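Local coordinates for uncharacterized protein (Ruminococcus gnavus, PDB 4QAN) that is of unknown function but has a cystatin-like fold of the NTF2-like superfamily and binds a magnesium ion, at residues V225-F228 / I229-I232; K265-K268 / T269-Y272; L359-E362 / S363-M367; S370-E373 / S374-S378. All coordinates share one frame; numbering follows the deposited sequence.

Contact 1: residues V225-F228 / I229-I232; sequences VEQF and IYAI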
# COMPACT_ATOMS: atom_id res chain seq x y z
N VAL A 225 -15.17 -8.84 -14.28
CA VAL A 225 -15.04 -7.41 -14.48
C VAL A 225 -16.25 -6.68 -13.90
O VAL A 225 -16.10 -5.66 -13.21
CB VAL A 225 -14.87 -7.07 -15.98
CG1 VAL A 225 -14.87 -5.57 -16.21
CG2 VAL A 225 -13.59 -7.69 -16.51
N GLU A 226 -17.44 -7.23 -14.15
CA GLU A 226 -18.69 -6.66 -13.62
C GLU A 226 -18.70 -6.58 -12.09
O GLU A 226 -19.06 -5.55 -11.52
CB GLU A 226 -19.91 -7.44 -14.13
CG GLU A 226 -20.23 -7.16 -15.60
CD GLU A 226 -20.91 -8.32 -16.34
OE1 GLU A 226 -21.34 -9.31 -15.69
OE2 GLU A 226 -21.02 -8.27 -17.60
N GLN A 227 -18.28 -7.65 -11.42
CA GLN A 227 -18.36 -7.66 -9.97
C GLN A 227 -17.26 -6.87 -9.33
O GLN A 227 -17.44 -6.37 -8.24
CB GLN A 227 -18.36 -9.08 -9.39
CG GLN A 227 -19.71 -9.78 -9.45
CD GLN A 227 -20.79 -9.02 -8.70
OE1 GLN A 227 -21.71 -8.50 -9.30
NE2 GLN A 227 -20.66 -8.95 -7.36
N PHE A 228 -16.11 -6.80 -10.00
CA PHE A 228 -15.01 -5.90 -9.63
C PHE A 228 -15.48 -4.45 -9.61
O PHE A 228 -15.32 -3.75 -8.60
CB PHE A 228 -13.87 -6.11 -10.64
CG PHE A 228 -12.74 -5.10 -10.54
CD1 PHE A 228 -11.82 -5.16 -9.51
CD2 PHE A 228 -12.56 -4.15 -11.53
CE1 PHE A 228 -10.76 -4.27 -9.45
CE2 PHE A 228 -11.50 -3.26 -11.48
CZ PHE A 228 -10.60 -3.32 -10.42
N ILE A 229 -16.12 -4.00 -10.68
CA ILE A 229 -16.71 -2.66 -10.72
C ILE A 229 -17.84 -2.46 -9.70
O ILE A 229 -17.98 -1.38 -9.14
CB ILE A 229 -17.16 -2.29 -12.16
CG1 ILE A 229 -15.92 -2.24 -13.09
CG2 ILE A 229 -17.94 -0.99 -12.20
CD1 ILE A 229 -14.81 -1.30 -12.66
N TYR A 230 -18.62 -3.49 -9.43
CA TYR A 230 -19.66 -3.39 -8.42
C TYR A 230 -19.04 -3.18 -7.03
O TYR A 230 -19.55 -2.37 -6.24
CB TYR A 230 -20.53 -4.66 -8.40
CG TYR A 230 -21.62 -4.67 -7.32
CD1 TYR A 230 -22.71 -3.82 -7.40
CD2 TYR A 230 -21.53 -5.53 -6.21
CE1 TYR A 230 -23.70 -3.82 -6.42
CE2 TYR A 230 -22.51 -5.54 -5.22
CZ TYR A 230 -23.59 -4.69 -5.33
OH TYR A 230 -24.57 -4.70 -4.37
N ALA A 231 -17.97 -3.91 -6.74
CA ALA A 231 -17.22 -3.69 -5.50
C ALA A 231 -16.75 -2.23 -5.32
O ALA A 231 -16.87 -1.63 -4.24
CB ALA A 231 -16.02 -4.63 -5.45
N ILE A 232 -16.22 -1.66 -6.40
CA ILE A 232 -15.80 -0.26 -6.42
C ILE A 232 -16.98 0.68 -6.14
O ILE A 232 -16.87 1.58 -5.29
CB ILE A 232 -15.08 0.06 -7.76
CG1 ILE A 232 -13.70 -0.62 -7.74
CG2 ILE A 232 -14.94 1.57 -7.95
CD1 ILE A 232 -12.93 -0.62 -9.05

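Contact 2: residues K265-K268 / T269-Y272; sequences KELK and TMLY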
# COMPACT_ATOMS: atom_id res chain seq x y z
N LYS A 265 -2.17 -0.23 -6.04
CA LYS A 265 -1.65 0.91 -6.75
C LYS A 265 -2.28 1.07 -8.12
O LYS A 265 -2.60 2.21 -8.50
CB LYS A 265 -0.14 0.82 -6.89
CG LYS A 265 0.44 2.14 -7.34
CD LYS A 265 1.95 2.13 -7.41
CE LYS A 265 2.41 3.51 -7.85
NZ LYS A 265 3.87 3.53 -8.03
N GLU A 266 -2.42 -0.03 -8.87
CA GLU A 266 -3.04 -0.01 -10.22
C GLU A 266 -4.50 0.39 -10.15
O GLU A 266 -5.02 1.10 -11.03
CB GLU A 266 -3.04 -1.40 -10.90
CG GLU A 266 -1.73 -1.99 -11.39
CD GLU A 266 -1.90 -3.44 -11.94
OE1 GLU A 266 -2.68 -3.71 -12.92
OE2 GLU A 266 -1.21 -4.33 -11.38
N LEU A 267 -5.18 -0.11 -9.12
CA LEU A 267 -6.59 0.19 -8.90
C LEU A 267 -6.75 1.68 -8.58
O LEU A 267 -7.47 2.40 -9.28
CB LEU A 267 -7.14 -0.71 -7.78
CG LEU A 267 -8.56 -0.48 -7.24
CD1 LEU A 267 -9.55 -0.16 -8.34
CD2 LEU A 267 -9.05 -1.68 -6.43
N LYS A 268 -6.02 2.14 -7.57
CA LYS A 268 -5.93 3.57 -7.25
C LYS A 268 -5.70 4.42 -8.49
O LYS A 268 -6.33 5.46 -8.69
CB LYS A 268 -4.77 3.82 -6.28
CG LYS A 268 -4.63 5.28 -5.88
CD LYS A 268 -3.37 5.56 -5.10
CE LYS A 268 -2.13 5.40 -5.95
NZ LYS A 268 -0.91 5.41 -5.10
N THR A 269 -4.79 3.95 -9.33
CA THR A 269 -4.41 4.67 -10.49
C THR A 269 -5.60 4.79 -11.45
O THR A 269 -5.83 5.85 -12.04
CB THR A 269 -3.18 4.00 -11.13
OG1 THR A 269 -2.09 4.10 -10.20
CG2 THR A 269 -2.81 4.67 -12.44
N MSE A 270 -6.37 3.71 -11.55
CA MSE A 270 -7.57 3.68 -12.38
C MSE A 270 -8.59 4.66 -11.84
O MSE A 270 -9.13 5.47 -12.59
CB MSE A 270 -8.12 2.25 -12.46
CG MSE A 270 -9.38 2.26 -13.31
SE MSE A 270 -10.23 0.51 -13.52
CE MSE A 270 -11.21 0.48 -11.81
N LEU A 271 -8.86 4.62 -10.54
CA LEU A 271 -9.80 5.56 -9.94
C LEU A 271 -9.35 7.01 -10.16
O LEU A 271 -10.18 7.89 -10.44
CB LEU A 271 -9.98 5.28 -8.45
CG LEU A 271 -10.39 3.87 -8.06
CD1 LEU A 271 -10.42 3.74 -6.55
CD2 LEU A 271 -11.73 3.47 -8.66
N TYR A 272 -8.04 7.27 -10.04
CA TYR A 272 -7.52 8.63 -10.23
C TYR A 272 -7.77 9.05 -11.68
O TYR A 272 -8.02 10.23 -11.97
CB TYR A 272 -6.03 8.71 -9.88
CG TYR A 272 -5.70 8.75 -8.39
CD1 TYR A 272 -6.66 8.48 -7.40
CD2 TYR A 272 -4.41 9.05 -7.97
CE1 TYR A 272 -6.32 8.52 -6.06
CE2 TYR A 272 -4.06 9.06 -6.64
CZ TYR A 272 -5.01 8.81 -5.69
OH TYR A 272 -4.65 8.85 -4.37

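Contact 3: residues L359-E362 / S363-M367; sequences LSLE and SGEVM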
# COMPACT_ATOMS: atom_id res chain seq x y z
N LEU A 359 -4.53 -3.21 -27.08
CA LEU A 359 -5.07 -1.90 -27.46
C LEU A 359 -4.19 -0.77 -26.92
O LEU A 359 -4.65 0.37 -26.82
CB LEU A 359 -6.48 -1.74 -26.90
CG LEU A 359 -7.59 -2.63 -27.48
CD1 LEU A 359 -8.90 -2.34 -26.76
CD2 LEU A 359 -7.74 -2.43 -28.98
N SER A 360 -2.95 -1.09 -26.58
CA SER A 360 -1.98 -0.14 -26.03
C SER A 360 -2.42 0.51 -24.71
O SER A 360 -1.96 1.60 -24.37
CB SER A 360 -1.62 0.93 -27.07
OG SER A 360 -0.71 1.86 -26.52
N LEU A 361 -3.28 -0.17 -23.96
CA LEU A 361 -3.77 0.34 -22.69
C LEU A 361 -2.92 -0.17 -21.53
O LEU A 361 -2.95 -1.35 -21.19
CB LEU A 361 -5.23 -0.02 -22.47
CG LEU A 361 -6.31 0.74 -23.26
CD1 LEU A 361 -7.69 0.25 -22.86
CD2 LEU A 361 -6.22 2.24 -23.05
N GLU A 362 -2.18 0.74 -20.91
CA GLU A 362 -1.32 0.39 -19.79
C GLU A 362 -2.09 0.16 -18.51
O GLU A 362 -3.26 0.55 -18.37
CB GLU A 362 -0.24 1.45 -19.59
CG GLU A 362 0.80 1.40 -20.70
CD GLU A 362 1.51 2.71 -20.94
OE1 GLU A 362 2.30 3.13 -20.07
OE2 GLU A 362 1.28 3.32 -22.01
N SER A 363 -1.42 -0.47 -17.57
CA SER A 363 -1.98 -0.81 -16.29
C SER A 363 -2.61 0.42 -15.61
O SER A 363 -1.92 1.39 -15.35
CB SER A 363 -0.89 -1.40 -15.43
OG SER A 363 -1.44 -2.03 -14.32
N GLY A 364 -3.92 0.38 -15.35
CA GLY A 364 -4.62 1.50 -14.73
C GLY A 364 -4.92 2.68 -15.66
O GLY A 364 -5.38 3.71 -15.20
N GLU A 365 -4.68 2.54 -16.96
CA GLU A 365 -4.90 3.63 -17.88
C GLU A 365 -6.40 3.79 -18.14
O GLU A 365 -7.13 2.81 -18.26
CB GLU A 365 -4.15 3.40 -19.19
CG GLU A 365 -4.00 4.67 -20.02
CD GLU A 365 -3.50 4.39 -21.44
OE1 GLU A 365 -2.69 3.46 -21.62
OE2 GLU A 365 -3.93 5.12 -22.36
N VAL A 366 -6.85 5.03 -18.24
CA VAL A 366 -8.25 5.31 -18.53
C VAL A 366 -8.25 6.23 -19.73
O VAL A 366 -7.49 7.18 -19.75
CB VAL A 366 -8.92 5.98 -17.33
CG1 VAL A 366 -10.28 6.50 -17.70
CG2 VAL A 366 -9.02 5.00 -16.16
N MSE A 367 -9.06 5.93 -20.73
CA MSE A 367 -9.13 6.71 -21.97
C MSE A 367 -10.47 7.36 -22.08
O MSE A 367 -11.48 6.66 -22.11
CB MSE A 367 -8.94 5.72 -23.12
CG MSE A 367 -9.06 6.35 -24.51
SE MSE A 367 -8.38 5.05 -25.83
CE MSE A 367 -10.10 4.38 -26.50

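Contact 4: residues S370-E373 / S374-S378; sequences SKEE and SRKTS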
# COMPACT_ATOMS: atom_id res chain seq x y z
N SER A 370 -15.47 10.37 -26.61
CA SER A 370 -16.59 11.23 -26.96
C SER A 370 -17.87 10.39 -26.88
O SER A 370 -17.80 9.16 -26.83
CB SER A 370 -16.41 11.83 -28.36
OG SER A 370 -16.72 10.88 -29.37
N LYS A 371 -19.02 11.06 -26.83
CA LYS A 371 -20.31 10.36 -26.88
C LYS A 371 -20.44 9.56 -28.18
O LYS A 371 -20.99 8.45 -28.20
CB LYS A 371 -21.47 11.36 -26.79
CG LYS A 371 -21.60 12.09 -25.47
CD LYS A 371 -22.19 11.20 -24.38
CE LYS A 371 -21.80 11.68 -23.00
NZ LYS A 371 -22.20 10.69 -21.96
N GLU A 372 -19.95 10.14 -29.27
CA GLU A 372 -19.88 9.46 -30.57
C GLU A 372 -19.03 8.19 -30.44
O GLU A 372 -19.49 7.10 -30.74
CB GLU A 372 -19.29 10.40 -31.63
CG GLU A 372 -19.23 9.84 -33.03
CD GLU A 372 -20.59 9.52 -33.61
OE1 GLU A 372 -21.58 10.22 -33.27
OE2 GLU A 372 -20.68 8.56 -34.40
N GLU A 373 -17.79 8.36 -29.98
CA GLU A 373 -16.90 7.22 -29.79
C GLU A 373 -17.49 6.14 -28.86
O GLU A 373 -17.33 4.95 -29.10
CB GLU A 373 -15.55 7.71 -29.23
CG GLU A 373 -14.71 8.49 -30.23
CD GLU A 373 -13.55 9.24 -29.58
OE1 GLU A 373 -13.19 8.96 -28.42
OE2 GLU A 373 -13.00 10.14 -30.26
N SER A 374 -18.17 6.57 -27.79
CA SER A 374 -18.73 5.65 -26.81
C SER A 374 -19.87 4.82 -27.41
O SER A 374 -20.00 3.64 -27.11
CB SER A 374 -19.26 6.42 -25.61
OG SER A 374 -19.72 5.56 -24.59
N ARG A 375 -20.68 5.45 -28.25
CA ARG A 375 -21.80 4.77 -28.89
C ARG A 375 -21.33 3.78 -29.95
O ARG A 375 -21.90 2.70 -30.09
CB ARG A 375 -22.78 5.77 -29.51
CG ARG A 375 -24.08 5.12 -30.00
CD ARG A 375 -25.02 6.11 -30.67
NE ARG A 375 -24.32 7.06 -31.54
CZ ARG A 375 -23.75 6.78 -32.71
NH1 ARG A 375 -23.76 5.54 -33.20
NH2 ARG A 375 -23.15 7.74 -33.40
N LYS A 376 -20.31 4.17 -30.71
CA LYS A 376 -19.72 3.27 -31.71
C LYS A 376 -19.09 2.03 -31.06
O LYS A 376 -19.21 0.92 -31.58
CB LYS A 376 -18.66 4.00 -32.55
CG LYS A 376 -19.24 5.02 -33.52
CD LYS A 376 -20.09 4.34 -34.59
CE LYS A 376 -20.91 5.34 -35.37
NZ LYS A 376 -21.95 4.65 -36.18
N THR A 377 -18.43 2.24 -29.92
CA THR A 377 -17.80 1.17 -29.18
C THR A 377 -18.85 0.22 -28.59
O THR A 377 -18.70 -1.00 -28.67
CB THR A 377 -16.90 1.74 -28.06
OG1 THR A 377 -15.95 2.66 -28.61
CG2 THR A 377 -16.16 0.63 -27.33
N SER A 378 -19.91 0.78 -28.03
CA SER A 378 -21.01 -0.02 -27.46
C SER A 378 -21.69 -0.93 -28.48
O SER A 378 -22.25 -1.96 -28.11
CB SER A 378 -22.07 0.90 -26.83
OG SER A 378 -22.74 1.65 -27.83

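Contact 1: residues V225-F228 / I229-I232
Phe228 lays one ring face against the tip of Ile232, one turn further along the helix. The methyl carbon Ile232 CD1 stands 4.1 Å from the centroid of the Phe228 ring and 22° off its normal, a CH-pi contact. It sits toward the CE2 and CZ rim and not over the middle. Both residues belong to helix 221-234, which packs beside the mixed sheet of the cystatin-like, NTF2-like fold. With CG anti to the backbone N (chi1 171°), the Phe228 ring lies close to the next peptide N, among the ends of its neighbours. Ile229 reaches the same ring from the next position in sequence: its CD1 is 3.8 Å from Phe228 CD2. The ring is therefore touched by two isoleucine tips of its own helix. Phe243 and Tyr263 also pack on it, and Val225, on the turn before, meets Leu307 and Val310 of strand 305-314.

The solvent-facing side of the helix is different. Gln227 folds back at chi2 (-59°), which brings its amide alongside the Tyr230 side chain, the two pointing the same way. The Gln227 NE2 atom comes to 3.7 Å from Tyr230 CD2, obliquely to the ring.

Four regular helix bonds run under these side chains. The N of Ile229 donates to Val225 O at 3.0 Å. Those of Tyr230 and Ala231 go to the carbonyls of Glu226 and Gln227. In the last, Ile232 N meets Phe228 O at 3.2 Å.

Contact 2: residues K265-K268 / T269-Y272
Lys268 runs its aliphatic chain over one face of the Tyr272 ring, an i to i+4 contact on helix 254-275 of the cystatin-like fold. The chain leaves with CG anti to the backbone N and stays extended through chi2, which puts CG 3.8 Å from the Tyr272 ring centroid, a CH-pi contact offset toward the rim. Lys268 CD lies 3.6 Å from Tyr272 OH. The bend at chi3 (68°) then turns the end of the lysine away from its extended course. Its NZ is held by a salt bridge to Glu93 and by hydrogen bonds to the carbonyls of Leu76 and Ile74.

On another side of the helix, Leu267 CD1 meets both Met270 CE at 3.9 Å and Leu271 CG at 4.1 Å. Met270 is a selenomethionine, extended as far as SE; the bend at chi3 (82°) brings its methyl to the leucine. Leu267 and Met270 both pack on Ile232 of helix 221-234.

Thr269 places OG1 beside its own backbone N. Both atoms donate to one carbonyl, Lys265 O, from opposite faces of its plane. The hydroxyl bond is the shorter: Thr269 OG1 to Lys265 O is 2.6 Å, against 2.9 Å from Thr269 N.

Contact 3: residues L359-E362 / S363-M367
A type II beta turn from Glu362 to Glu365 folds back the loop between strands 349-353 and 367-369, next to Ser360, a magnesium-binding residue of this protein. No magnesium is bound to this chain. The turn is closed by Glu365 N, which donates to Glu362 O at 2.8 Å. The donor lies above the carbonyl plane, 39° out of it. Gly364 takes the third position with positive phi (77°), as this turn type requires.

The side chain of Glu365 adds a second bond across the turn. Its OE1 accepts from Glu362 N at 2.9 Å in a nearly straight bond, and is met on its anti side, somewhat out of the carboxylate plane. Extended, with CG anti to the backbone N, the glutamate spans the turn to reach this N-H. The other oxygen, Glu365 OE2, lies 3.7 Å from Leu361 CD2, where the two side chains cross at about a right angle. Leu361 CD2 also approaches Met367 CB, a loose apolar contact at 4.4 Å.

Just before the turn, Ser360 and Leu361 both face Ala356, forming a G1 beta bulge.

Glu362 and Glu365 are tied in both directions by these two bonds, yet their carboxylates are near neighbours. Glu362 OE2 is 4.0 Å from Glu365 OE1, with the planes 79° apart. Two like charges this close probably raise the proton affinity of the pair, while the bond from Glu362 N should favour the charged form of Glu365.

Contact 4: residues S370-E373 / S374-S378
Both carboxylate oxygens of Glu372 lie close to a single nitrogen, NH2 of Arg375. The OE2 atom of Glu372 is 2.8 Å from Arg375 NH2, a salt bridge, and Glu372 OE1 is 2.9 Å from the same nitrogen. The two groups are not coplanar: carboxylate and guanidinium planes stand 71° apart. Bends bring them together, at chi2 in Glu372 (63°) and at chi3 in Arg375. Lys376 runs alongside Glu372, pointing the same way, and its CE comes to 3.4 Å from Glu372 OE2. Its NZ is farther off, beyond salt-bridge range, so its charge probably adds only a diffuse attraction.

This is the exposed side of helix 371-378, which follows the short strand 367-369 and lies against the mixed sheet. The helix starts with a capping box. Ser370, at the N-cap, accepts from Glu373 N through its OG at 2.8 Å, almost straight. In return Ser370 N donates a weak bond to Glu373 OE1. Facing the sheet, Ser374 is buried against Ile308, Leu328 and Asn335.

Further along, Thr377 grips one carbonyl twice. Thr377 OG1 donates to Glu373 O at 2.7 Å, and Thr377 N donates to Glu373 O at 3.0 Å, from opposite faces of the carbonyl plane. The hydroxyl can do this because OG1 sits beside its own backbone N. Ser378 OG donates to Arg375 O at 2.6 Å.

Contacts 1 and 2 are core: they lie on helices 221-234 and 254-275, which pack together where Ile232 CD1 meets Met270 CE at 3.4 Å. Contact 3 is partly buried and borders contact 2, with Val366 and Gly364 against residues 269-270 of helix 254-275. Contact 4 lies at the surface, on helix 371-378. It follows contact 3 closely in sequence, but the centres are about 17 Å apart. The chemistry changes with the place: apolar tips and CH-pi contacts in contacts 1 and 2, backbone and carboxylate bonds in the loop, ion pairs and capping in contact 4. Contacts 2 and 4 each have a threonine hydroxyl that bonds back into its helix, one in a buried contact and one at the surface.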